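Cytochrome P450 268A2 Cyp268A2 (Mycobacterium marinum, PDB 6BLD) is a bacterial cytochrome P450, a mostly helical haem protein with a pocket beside the porphyrin that holds an organic ligand. Local coordinates at residues N77-L87 and Q100-P108; K112-F121 and L231-D241. All coordinates share one frame; numbering follows the deposited sequence.

Interaction 1: residues N77-L87 and Q100-P108; sequences NEVFLSGNGVL and QSFLAMDPP. With HEM (protoporphyrin IX containing Fe), chain B; DXJ ((3E,5E)-6,10-dimethylundeca-3,5,9-trien-2-one), chain C.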
loop_
_atom_site.group_PDB
_atom_site.type_symbol
_atom_site.label_atom_id
_atom_site.label_comp_id
_atom_site.label_asym_id
_atom_site.label_seq_id
_atom_site.Cartn_x
_atom_site.Cartn_y
_atom_site.Cartn_z
ATOM N N ASN A 77 1.297 -9.898 17.132
ATOM C CA ASN A 77 2.436 -8.988 17.067
ATOM C C ASN A 77 3.398 -9.167 18.235
ATOM O O ASN A 77 4.557 -8.754 18.133
ATOM C CB ASN A 77 1.954 -7.537 17.010
ATOM C CG ASN A 77 1.189 -7.127 18.252
ATOM O OD1 ASN A 77 0.018 -7.467 18.413
ATOM N ND2 ASN A 77 1.849 -6.391 19.138
ATOM N N GLU A 78 2.946 -9.764 19.341
ATOM C CA GLU A 78 3.852 -10.051 20.447
ATOM C C GLU A 78 4.882 -11.111 20.080
ATOM O O GLU A 78 5.932 -11.191 20.727
ATOM C CB GLU A 78 3.059 -10.491 21.679
ATOM C CG GLU A 78 2.446 -11.879 21.563
ATOM C CD GLU A 78 0.957 -11.839 21.279
ATOM O OE1 GLU A 78 0.216 -12.639 21.889
ATOM O OE2 GLU A 78 0.529 -11.012 20.447
ATOM N N VAL A 79 4.605 -11.919 19.063
ATOM C CA VAL A 79 5.553 -12.898 18.547
ATOM C C VAL A 79 6.228 -12.397 17.276
ATOM O O VAL A 79 7.451 -12.455 17.148
ATOM C CB VAL A 79 4.846 -14.251 18.309
ATOM C CG1 VAL A 79 5.695 -15.152 17.424
ATOM C CG2 VAL A 79 4.533 -14.931 19.635
ATOM N N PHE A 80 5.443 -11.889 16.329
ATOM C CA PHE A 80 5.952 -11.421 15.042
ATOM C C PHE A 80 6.084 -9.902 15.102
ATOM O O PHE A 80 5.099 -9.173 14.953
ATOM C CB PHE A 80 5.037 -11.875 13.910
ATOM C CG PHE A 80 4.858 -13.365 13.847
ATOM C CD1 PHE A 80 5.827 -14.166 13.263
ATOM C CD2 PHE A 80 3.734 -13.965 14.386
ATOM C CE1 PHE A 80 5.669 -15.539 13.210
ATOM C CE2 PHE A 80 3.571 -15.337 14.336
ATOM C CZ PHE A 80 4.540 -16.125 13.747
ATOM N N LEU A 81 7.309 -9.432 15.309
ATOM C CA LEU A 81 7.577 -8.025 15.559
ATOM C C LEU A 81 7.722 -7.242 14.261
ATOM O O LEU A 81 8.116 -7.778 13.222
ATOM C CB LEU A 81 8.851 -7.859 16.387
ATOM C CG LEU A 81 9.017 -8.760 17.608
ATOM C CD1 LEU A 81 10.396 -8.553 18.213
ATOM C CD2 LEU A 81 7.930 -8.474 18.628
ATOM N N SER A 82 7.404 -5.950 14.340
ATOM C CA SER A 82 7.635 -5.012 13.253
ATOM C C SER A 82 8.847 -4.122 13.489
ATOM O O SER A 82 9.307 -3.465 12.549
ATOM C CB SER A 82 6.395 -4.132 13.039
ATOM O OG SER A 82 5.311 -4.882 12.519
ATOM N N GLY A 83 9.378 -4.093 14.711
ATOM C CA GLY A 83 10.466 -3.204 15.075
ATOM C C GLY A 83 11.820 -3.555 14.502
ATOM O O GLY A 83 12.777 -2.807 14.724
ATOM N N ASN A 84 11.938 -4.668 13.779
ATOM C CA ASN A 84 13.180 -5.046 13.117
ATOM C C ASN A 84 13.057 -4.955 11.599
ATOM O O ASN A 84 13.777 -5.640 10.869
ATOM C CB ASN A 84 13.606 -6.453 13.535
ATOM C CG ASN A 84 13.736 -6.601 15.038
ATOM O OD1 ASN A 84 12.995 -7.358 15.664
ATOM N ND2 ASN A 84 14.683 -5.877 15.625
ATOM N N GLY A 85 12.155 -4.118 11.116
ATOM C CA GLY A 85 11.923 -3.973 9.693
ATOM C C GLY A 85 10.677 -4.712 9.241
ATOM O O GLY A 85 10.328 -5.779 9.760
ATOM N N VAL A 86 9.989 -4.134 8.254
ATOM C CA VAL A 86 8.750 -4.700 7.733
ATOM C C VAL A 86 8.784 -4.917 6.228
ATOM O O VAL A 86 7.832 -5.471 5.677
ATOM C CB VAL A 86 7.533 -3.830 8.113
ATOM C CG1 VAL A 86 7.377 -3.768 9.621
ATOM C CG2 VAL A 86 7.667 -2.433 7.521
ATOM N N LEU A 87 9.850 -4.512 5.543
ATOM C CA LEU A 87 9.921 -4.642 4.095
ATOM C C LEU A 87 10.454 -6.014 3.698
ATOM O O LEU A 87 11.324 -6.580 4.369
ATOM C CB LEU A 87 10.800 -3.540 3.500
ATOM C CG LEU A 87 10.191 -2.134 3.522
ATOM C CD1 LEU A 87 10.951 -1.194 2.597
ATOM C CD2 LEU A 87 8.713 -2.169 3.157
ATOM N N GLN A 100 10.149 4.761 7.447
ATOM C CA GLN A 100 9.239 3.757 7.991
ATOM C C GLN A 100 8.346 4.318 9.093
ATOM O O GLN A 100 7.153 3.995 9.146
ATOM C CB GLN A 100 10.034 2.557 8.508
ATOM C CG GLN A 100 10.831 1.824 7.434
ATOM C CD GLN A 100 9.963 1.322 6.293
ATOM O OE1 GLN A 100 9.345 0.261 6.388
ATOM N NE2 GLN A 100 9.915 2.084 5.206
ATOM N N SER A 101 8.900 5.141 9.976
ATOM C CA SER A 101 8.164 5.759 11.099
ATOM C C SER A 101 7.580 4.628 11.954
ATOM O O SER A 101 8.242 3.598 12.152
ATOM C CB SER A 101 7.153 6.751 10.567
ATOM O OG SER A 101 6.461 7.390 11.624
ATOM N N PHE A 102 6.358 4.770 12.471
ATOM C CA PHE A 102 5.810 3.756 13.364
ATOM C C PHE A 102 5.307 2.518 12.632
ATOM O O PHE A 102 4.852 1.577 13.291
ATOM C CB PHE A 102 4.686 4.345 14.230
ATOM C CG PHE A 102 3.523 4.896 13.450
ATOM C CD1 PHE A 102 2.532 4.058 12.961
ATOM C CD2 PHE A 102 3.404 6.258 13.233
ATOM C CE1 PHE A 102 1.461 4.564 12.253
ATOM C CE2 PHE A 102 2.332 6.771 12.528
ATOM C CZ PHE A 102 1.360 5.923 12.036
ATOM N N LEU A 103 5.369 2.489 11.299
ATOM C CA LEU A 103 5.047 1.258 10.584
ATOM C C LEU A 103 6.003 0.138 10.978
ATOM O O LEU A 103 5.583 -1.007 11.181
ATOM C CB LEU A 103 5.086 1.496 9.074
ATOM C CG LEU A 103 4.903 0.258 8.192
ATOM C CD1 LEU A 103 3.447 -0.180 8.181
ATOM C CD2 LEU A 103 5.394 0.528 6.778
ATOM N N ALA A 104 7.287 0.453 11.102
ATOM C CA ALA A 104 8.302 -0.508 11.536
ATOM C C ALA A 104 8.627 -0.330 13.013
ATOM O O ALA A 104 9.788 -0.248 13.414
ATOM C CB ALA A 104 9.555 -0.372 10.680
ATOM N N MET A 105 7.586 -0.262 13.842
ATOM C CA MET A 105 7.742 -0.063 15.273
ATOM C C MET A 105 6.772 -0.965 16.019
ATOM O O MET A 105 5.680 -1.267 15.532
ATOM C CB MET A 105 7.496 1.397 15.678
ATOM C CG MET A 105 8.619 2.353 15.311
ATOM S SD MET A 105 8.348 3.996 16.004
ATOM C CE MET A 105 9.550 4.955 15.085
ATOM N N ASP A 106 7.184 -1.389 17.202
ATOM C CA ASP A 106 6.355 -2.178 18.094
ATOM C C ASP A 106 5.877 -1.325 19.260
ATOM O O ASP A 106 6.423 -0.247 19.517
ATOM C CB ASP A 106 7.139 -3.388 18.625
ATOM C CG ASP A 106 7.503 -4.372 17.531
ATOM O OD1 ASP A 106 6.590 -4.823 16.805
ATOM O OD2 ASP A 106 8.701 -4.694 17.396
ATOM N N PRO A 107 4.839 -1.760 19.973
ATOM C CA PRO A 107 4.488 -1.090 21.219
ATOM C C PRO A 107 5.654 -1.132 22.185
ATOM O O PRO A 107 6.475 -2.068 22.153
ATOM C CB PRO A 107 3.295 -1.906 21.736
ATOM C CG PRO A 107 2.700 -2.511 20.515
ATOM C CD PRO A 107 3.857 -2.797 19.605
ATOM N N PRO A 108 5.768 -0.135 23.076
ATOM C CA PRO A 108 4.822 0.968 23.275
ATOM C C PRO A 108 5.020 2.172 22.350
ATOM O O PRO A 108 4.113 2.998 22.251
ATOM C CB PRO A 108 5.081 1.370 24.726
ATOM C CG PRO A 108 6.536 1.108 24.915
ATOM C CD PRO A 108 6.870 -0.094 24.056
HETATM C CHA HEM B . -0.748 0.548 7.080
HETATM C CHB HEM B . -1.810 5.128 5.866
HETATM C CHC HEM B . -4.485 3.521 2.144
HETATM C CHD HEM B . -2.680 -0.934 2.891
HETATM C C1A HEM B . -0.807 1.926 7.088
HETATM C C2A HEM B . -0.168 2.810 8.044
HETATM C C3A HEM B . -0.462 4.068 7.711
HETATM C C4A HEM B . -1.296 4.036 6.526
HETATM C CMA HEM B . 0.005 5.338 8.456
HETATM C CAA HEM B . 0.692 2.366 9.247
HETATM C CBA HEM B . -0.239 1.999 10.399
HETATM C CGA HEM B . 0.550 1.385 11.526
HETATM O O1A HEM B . 0.027 1.343 12.670
HETATM O O2A HEM B . 1.704 0.943 11.284
HETATM C C1B HEM B . -2.677 5.094 4.796
HETATM C C2B HEM B . -3.382 6.229 4.245
HETATM C C3B HEM B . -4.127 5.810 3.224
HETATM C C4B HEM B . -3.921 4.374 3.075
HETATM C CMB HEM B . -3.299 7.685 4.752
HETATM C CAB HEM B . -5.016 6.769 2.397
HETATM C CBB HEM B . -5.852 6.348 1.449
HETATM C C1C HEM B . -4.235 2.166 2.023
HETATM C C2C HEM B . -4.837 1.263 1.059
HETATM C C3C HEM B . -4.324 0.034 1.269
HETATM C C4C HEM B . -3.400 0.122 2.375
HETATM C CMC HEM B . -5.865 1.710 -0.008
HETATM C CAC HEM B . -4.609 -1.306 0.552
HETATM C CBC HEM B . -5.617 -1.491 -0.306
HETATM C C1D HEM B . -2.013 -0.940 4.095
HETATM C C2D HEM B . -1.377 -2.080 4.719
HETATM C C3D HEM B . -0.840 -1.675 5.875
HETATM C C4D HEM B . -1.121 -0.259 6.028
HETATM C CMD HEM B . -1.333 -3.508 4.132
HETATM C CAD HEM B . -0.064 -2.557 6.881
HETATM C CBD HEM B . -1.061 -3.368 7.706
HETATM C CGD HEM B . -0.344 -4.286 8.663
HETATM O O1D HEM B . -1.034 -5.061 9.376
HETATM O O2D HEM B . 0.912 -4.248 8.714
HETATM N NA HEM B . -1.486 2.712 6.174
HETATM N NB HEM B . -3.030 3.979 4.058
HETATM N NC HEM B . -3.366 1.433 2.808
HETATM N ND HEM B . -1.839 0.152 4.922
HETATM FE FE HEM B . -2.626 2.020 4.618
HETATM C C10 DXJ C . 9.275 3.331 1.866
HETATM C C13 DXJ C . 12.507 3.015 -0.164
HETATM C C01 DXJ C . 1.322 0.654 3.585
HETATM C C02 DXJ C . 2.513 1.290 2.875
HETATM C C03 DXJ C . 3.462 1.867 3.583
HETATM C C04 DXJ C . 2.600 1.251 1.350
HETATM C C05 DXJ C . 4.667 2.511 2.898
HETATM C C06 DXJ C . 5.988 2.091 3.538
HETATM C C07 DXJ C . 7.166 2.962 3.104
HETATM C C08 DXJ C . 8.091 2.470 2.304
HETATM C C09 DXJ C . 7.273 4.399 3.606
HETATM C C11 DXJ C . 10.308 2.761 1.278
HETATM C C12 DXJ C . 11.506 3.596 0.831
HETATM O O14 DXJ C . 11.658 4.692 1.257
HETATM O O HOH W 1 5.051 -6.403 18.805
HETATM O O HOH W 2 4.070 -3.248 10.781
HETATM O O HOH W 3 12.574 -0.977 12.454
HETATM O O HOH W 4 10.883 -1.550 7.468
#
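Asp106 reaches across to the turn at Ser82 and Gly83 and takes two consecutive backbone N-H groups with its carboxylate. Its CG stands beside its own backbone N (chi1 -65°), which swings the group onto the turn. Ser82 N donates to Asp106 OD1 at 2.8 Å, nearly straight at 167° and on the syn side close to the carboxylate plane. Gly83 N donates to Asp106 OD2, also at 2.8 Å, but more bent (137°) and from above that plane. With both oxygens engaged, rotation of the carboxylate should be restricted, and its negative charge probably helps order the type I turn from Ser82 to Gly85. Ala104 supports the same turn: its CB lies 3.6 Å from Ser82 O, and a CA-H...O contact runs from Gly83 CA to Ala104 O at 3.5 Å.

Val86 makes apolar contact through CG2, which rests 3.8 Å from Leu103 CD2; CG2 also lies 3.4 Å from the polar Gln100 OE1, and CG1 sits against Leu103 O. One water links Val86 N to Gln100 OE1, and another links Ser82 OG to Leu103 O. This end adjoins the ligand pocket, since Leu103 CD2 is 3.6 Å from DXJ C06 and Gln100 NE2 also touches the ligand.

Strand 80-81 edges the mixed sheet, and backbone bonds tie Leu81 to Thr314 and Val86 to Arg312, both of strand 310-315. The loop 100-108, part of the P450 B-C region, runs between helix 93-97 and helix 109-117, with Leu103 packed on Leu256 of helix 247-278.

Interaction 2: residues K112-F121 and L231-D241; sequences KLRKLVSAAF and LFSALVNAEVD. With HEM (protoporphyrin IX containing Fe), chain B.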
loop_
_atom_site.group_PDB
_atom_site.type_symbol
_atom_site.label_atom_id
_atom_site.label_comp_id
_atom_site.label_asym_id
_atom_site.label_seq_id
_atom_site.Cartn_x
_atom_site.Cartn_y
_atom_site.Cartn_z
ATOM N N LYS A 112 2.396 5.151 21.023
ATOM C CA LYS A 112 2.568 6.581 21.269
ATOM C C LYS A 112 2.409 7.384 19.985
ATOM O O LYS A 112 1.658 8.366 19.939
ATOM C CB LYS A 112 3.942 6.845 21.886
ATOM C CG LYS A 112 4.121 6.351 23.308
ATOM C CD LYS A 112 5.579 6.470 23.729
ATOM C CE LYS A 112 5.756 6.216 25.215
ATOM N NZ LYS A 112 7.193 6.060 25.575
ATOM N N LEU A 113 3.117 6.983 18.926
ATOM C CA LEU A 113 3.168 7.798 17.718
ATOM C C LEU A 113 1.866 7.719 16.929
ATOM O O LEU A 113 1.375 8.740 16.434
ATOM C CB LEU A 113 4.354 7.374 16.853
ATOM C CG LEU A 113 5.730 7.593 17.488
ATOM C CD1 LEU A 113 6.838 7.408 16.463
ATOM C CD2 LEU A 113 5.816 8.968 18.132
ATOM N N ARG A 114 1.291 6.519 16.798
ATOM C CA ARG A 114 0.035 6.382 16.066
ATOM C C ARG A 114 -1.083 7.188 16.716
ATOM O O ARG A 114 -1.933 7.751 16.015
ATOM C CB ARG A 114 -0.356 4.906 15.958
ATOM C CG ARG A 114 -1.768 4.667 15.436
ATOM C CD ARG A 114 -1.872 3.370 14.642
ATOM N NE ARG A 114 -3.242 3.120 14.202
ATOM C CZ ARG A 114 -3.586 2.218 13.288
ATOM N NH1 ARG A 114 -2.661 1.468 12.704
ATOM N NH2 ARG A 114 -4.861 2.065 12.954
ATOM N N LYS A 115 -1.086 7.275 18.049
ATOM C CA LYS A 115 -2.125 8.028 18.748
ATOM C C LYS A 115 -2.095 9.508 18.386
ATOM O O LYS A 115 -3.132 10.179 18.435
ATOM C CB LYS A 115 -1.967 7.842 20.260
ATOM C CG LYS A 115 -3.003 8.569 21.105
ATOM C CD LYS A 115 -4.414 8.115 20.769
ATOM C CE LYS A 115 -5.445 8.882 21.581
ATOM N NZ LYS A 115 -6.836 8.482 21.231
ATOM N N LEU A 116 -0.927 10.032 18.004
ATOM C CA LEU A 116 -0.809 11.461 17.731
ATOM C C LEU A 116 -1.569 11.873 16.476
ATOM O O LEU A 116 -1.969 13.036 16.353
ATOM C CB LEU A 116 0.664 11.849 17.601
ATOM C CG LEU A 116 1.557 11.485 18.788
ATOM C CD1 LEU A 116 3.022 11.578 18.400
ATOM C CD2 LEU A 116 1.255 12.377 19.981
ATOM N N VAL A 117 -1.774 10.949 15.537
ATOM C CA VAL A 117 -2.404 11.262 14.262
ATOM C C VAL A 117 -3.661 10.447 14.005
ATOM O O VAL A 117 -4.324 10.661 12.985
ATOM C CB VAL A 117 -1.413 11.088 13.093
ATOM C CG1 VAL A 117 -0.154 11.911 13.336
ATOM C CG2 VAL A 117 -1.066 9.620 12.905
ATOM N N SER A 118 -4.023 9.527 14.904
ATOM C CA SER A 118 -5.120 8.606 14.625
ATOM C C SER A 118 -6.486 9.282 14.646
ATOM O O SER A 118 -7.443 8.724 14.100
ATOM C CB SER A 118 -5.105 7.451 15.627
ATOM O OG SER A 118 -5.389 7.907 16.937
ATOM N N ALA A 119 -6.600 10.465 15.254
ATOM C CA ALA A 119 -7.905 11.105 15.384
ATOM C C ALA A 119 -8.463 11.548 14.037
ATOM O O ALA A 119 -9.684 11.557 13.849
ATOM C CB ALA A 119 -7.814 12.297 16.336
ATOM N N ALA A 120 -7.598 11.912 13.094
ATOM C CA ALA A 120 -8.046 12.425 11.804
ATOM C C ALA A 120 -8.530 11.336 10.855
ATOM O O ALA A 120 -8.985 11.660 9.753
ATOM C CB ALA A 120 -6.919 13.220 11.138
ATOM N N PHE A 121 -8.457 10.065 11.247
ATOM C CA PHE A 121 -8.802 8.958 10.365
ATOM C C PHE A 121 -10.048 8.200 10.798
ATOM O O PHE A 121 -10.430 7.237 10.126
ATOM C CB PHE A 121 -7.627 7.980 10.266
ATOM C CG PHE A 121 -6.433 8.540 9.559
ATOM C CD1 PHE A 121 -6.383 8.575 8.176
ATOM C CD2 PHE A 121 -5.359 9.036 10.276
ATOM C CE1 PHE A 121 -5.283 9.090 7.521
ATOM C CE2 PHE A 121 -4.255 9.547 9.629
ATOM C CZ PHE A 121 -4.218 9.577 8.247
ATOM N N LEU A 231 -3.536 17.407 10.457
ATOM C CA LEU A 231 -2.839 16.223 10.944
ATOM C C LEU A 231 -1.404 16.544 11.342
ATOM O O LEU A 231 -0.930 16.096 12.392
ATOM C CB LEU A 231 -2.870 15.144 9.867
ATOM C CG LEU A 231 -2.631 13.694 10.266
ATOM C CD1 LEU A 231 -3.479 12.819 9.381
ATOM C CD2 LEU A 231 -1.168 13.347 10.113
ATOM N N PHE A 232 -0.698 17.314 10.512
ATOM C CA PHE A 232 0.697 17.635 10.792
ATOM C C PHE A 232 0.835 18.576 11.979
ATOM O O PHE A 232 1.812 18.483 12.731
ATOM C CB PHE A 232 1.343 18.251 9.552
ATOM C CG PHE A 232 2.778 17.862 9.354
ATOM C CD1 PHE A 232 3.164 16.532 9.412
ATOM C CD2 PHE A 232 3.744 18.824 9.113
ATOM C CE1 PHE A 232 4.483 16.172 9.230
ATOM C CE2 PHE A 232 5.063 18.471 8.928
ATOM C CZ PHE A 232 5.433 17.142 8.985
ATOM N N SER A 233 -0.119 19.494 12.155
ATOM C CA SER A 233 -0.063 20.426 13.276
ATOM C C SER A 233 -0.025 19.686 14.603
ATOM O O SER A 233 0.796 19.990 15.476
ATOM C CB SER A 233 -1.267 21.365 13.237
ATOM O OG SER A 233 -1.210 22.245 12.131
ATOM N N ALA A 234 -0.921 18.713 14.777
ATOM C CA ALA A 234 -0.960 17.961 16.023
ATOM C C ALA A 234 0.310 17.148 16.227
ATOM O O ALA A 234 0.746 16.962 17.368
ATOM C CB ALA A 234 -2.187 17.050 16.047
ATOM N N LEU A 235 0.922 16.670 15.143
ATOM C CA LEU A 235 2.125 15.854 15.274
ATOM C C LEU A 235 3.319 16.695 15.712
ATOM O O LEU A 235 4.034 16.329 16.652
ATOM C CB LEU A 235 2.421 15.144 13.954
ATOM C CG LEU A 235 3.740 14.372 13.907
ATOM C CD1 LEU A 235 3.577 12.997 14.534
ATOM C CD2 LEU A 235 4.246 14.261 12.481
ATOM N N VAL A 236 3.553 17.826 15.041
ATOM C CA VAL A 236 4.732 18.640 15.331
ATOM C C VAL A 236 4.586 19.475 16.592
ATOM O O VAL A 236 5.590 19.988 17.101
ATOM C CB VAL A 236 5.065 19.568 14.147
ATOM C CG1 VAL A 236 5.092 18.779 12.846
ATOM C CG2 VAL A 236 4.065 20.714 14.061
ATOM N N ASN A 237 3.369 19.627 17.114
ATOM C CA ASN A 237 3.131 20.401 18.324
ATOM C C ASN A 237 2.869 19.530 19.545
ATOM O O ASN A 237 2.731 20.063 20.651
ATOM C CB ASN A 237 1.951 21.359 18.118
ATOM C CG ASN A 237 2.278 22.487 17.162
ATOM O OD1 ASN A 237 3.060 23.381 17.484
ATOM N ND2 ASN A 237 1.678 22.452 15.977
ATOM N N ALA A 238 2.796 18.214 19.377
ATOM C CA ALA A 238 2.500 17.325 20.490
ATOM C C ALA A 238 3.704 17.180 21.411
ATOM O O ALA A 238 4.859 17.314 20.995
ATOM C CB ALA A 238 2.074 15.948 19.983
ATOM N N GLU A 239 3.417 16.901 22.679
ATOM C CA GLU A 239 4.441 16.638 23.682
ATOM C C GLU A 239 4.490 15.136 23.928
ATOM O O GLU A 239 3.569 14.568 24.524
ATOM C CB GLU A 239 4.148 17.400 24.972
ATOM C CG GLU A 239 5.371 18.027 25.623
ATOM C CD GLU A 239 5.853 19.269 24.893
ATOM O OE1 GLU A 239 6.957 19.756 25.213
ATOM O OE2 GLU A 239 5.128 19.759 23.999
ATOM N N VAL A 240 5.560 14.498 23.466
ATOM C CA VAL A 240 5.763 13.063 23.626
ATOM C C VAL A 240 6.896 12.874 24.623
ATOM O O VAL A 240 8.048 13.226 24.343
ATOM C CB VAL A 240 6.074 12.378 22.289
ATOM C CG1 VAL A 240 6.118 10.865 22.467
ATOM C CG2 VAL A 240 5.041 12.765 21.242
ATOM N N ASP A 241 6.564 12.322 25.793
ATOM C CA ASP A 241 7.538 12.076 26.859
ATOM C C ASP A 241 8.208 13.372 27.311
ATOM O O ASP A 241 9.414 13.416 27.561
ATOM C CB ASP A 241 8.581 11.042 26.429
ATOM C CG ASP A 241 7.956 9.738 25.979
ATOM O OD1 ASP A 241 8.702 8.841 25.533
ATOM O OD2 ASP A 241 6.717 9.610 26.072
HETATM C CHA HEM B . -0.748 0.548 7.080
HETATM C CHB HEM B . -1.810 5.128 5.866
HETATM C CHC HEM B . -4.485 3.521 2.144
HETATM C CHD HEM B . -2.680 -0.934 2.891
HETATM C C1A HEM B . -0.807 1.926 7.088
HETATM C C2A HEM B . -0.168 2.810 8.044
HETATM C C3A HEM B . -0.462 4.068 7.711
HETATM C C4A HEM B . -1.296 4.036 6.526
HETATM C CMA HEM B . 0.005 5.338 8.456
HETATM C CAA HEM B . 0.692 2.366 9.247
HETATM C CBA HEM B . -0.239 1.999 10.399
HETATM C CGA HEM B . 0.550 1.385 11.526
HETATM O O1A HEM B . 0.027 1.343 12.670
HETATM O O2A HEM B . 1.704 0.943 11.284
HETATM C C1B HEM B . -2.677 5.094 4.796
HETATM C C2B HEM B . -3.382 6.229 4.245
HETATM C C3B HEM B . -4.127 5.810 3.224
HETATM C C4B HEM B . -3.921 4.374 3.075
HETATM C CMB HEM B . -3.299 7.685 4.752
HETATM C CAB HEM B . -5.016 6.769 2.397
HETATM C CBB HEM B . -5.852 6.348 1.449
HETATM C C1C HEM B . -4.235 2.166 2.023
HETATM C C2C HEM B . -4.837 1.263 1.059
HETATM C C3C HEM B . -4.324 0.034 1.269
HETATM C C4C HEM B . -3.400 0.122 2.375
HETATM C CMC HEM B . -5.865 1.710 -0.008
HETATM C CAC HEM B . -4.609 -1.306 0.552
HETATM C CBC HEM B . -5.617 -1.491 -0.306
HETATM C C1D HEM B . -2.013 -0.940 4.095
HETATM C C2D HEM B . -1.377 -2.080 4.719
HETATM C C3D HEM B . -0.840 -1.675 5.875
HETATM C C4D HEM B . -1.121 -0.259 6.028
HETATM C CMD HEM B . -1.333 -3.508 4.132
HETATM C CAD HEM B . -0.064 -2.557 6.881
HETATM C CBD HEM B . -1.061 -3.368 7.706
HETATM C CGD HEM B . -0.344 -4.286 8.663
HETATM O O1D HEM B . -1.034 -5.061 9.376
HETATM O O2D HEM B . 0.912 -4.248 8.714
HETATM N NA HEM B . -1.486 2.712 6.174
HETATM N NB HEM B . -3.030 3.979 4.058
HETATM N NC HEM B . -3.366 1.433 2.808
HETATM N ND HEM B . -1.839 0.152 4.922
HETATM FE FE HEM B . -2.626 2.020 4.618
#
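Lys112 NZ meets Asp241 OD1 at 3.2 Å in a salt bridge, the one hydrogen bond between the two segments. The lysine chain is extended beyond CG and reaches the carboxylate on its syn side, near its plane; the two side chains cross at about a right angle.

The rest of the interface is hydrocarbon. Leu116 points its two methyls at different partners: CD1 touches Val240 CG2 at 3.7 Å and CD2 touches Ala238 CB, also at 3.7 Å, so this leucine packs on the chain at Ala238 and Val240, beyond the turns that carry Leu231 and Leu235. Leu231 answers from the other segment. Its CG lies anti to the backbone N (chi1 -160°), which carries the branch toward segment 112-121; Leu231 CD2 then lies 3.7 Å from Val117 CG1 and CD1 3.4 Å from Phe121 CE2. Val117 CG1 also meets Leu235 CD1, and Ala120 CB also touches Leu231 CD1.

Segment 112-121 also reaches the haem. Arg114 NH1 donates to haem O1A, a propionate oxygen, at 2.7 Å (152°), with that oxygen at the edge of the guanidinium, and the same nitrogen bonds Phe371 O. Phe121 CE1 approaches the porphyrin methyl CMB at 3.7 Å.

The axes of the short helical segments 112-117 and 231-237 pass 9.3 Å apart, running in broadly opposite directions at 139°. The long helix 247-278 packs against helix 231-237 through Phe253, which touches both Leu231 and Leu235; Met169 of helix 160-170 meets Leu231 and Phe121, and helix 201-225 packs against Phe232 and Val236.

Interactions 1 and 2 follow one another along the chain and are joined by helix 109-117, with their centres about 18 Å apart. They touch directly, for Met105 SD lies 3.8 Å from Leu113 CD1 and Phe102 packs on Leu113 and Arg114. Both are only partly buried and both reach the haem. Interaction 1 fastens a loop to the turn that follows an edge strand, largely through carboxylate, backbone and water bonds, and its end near Val86 borders the DXJ pocket. Interaction 2 lies farther from the centre of the chain; it joins two helices by leucine and valine methyls, with its single charge pair at an exposed end.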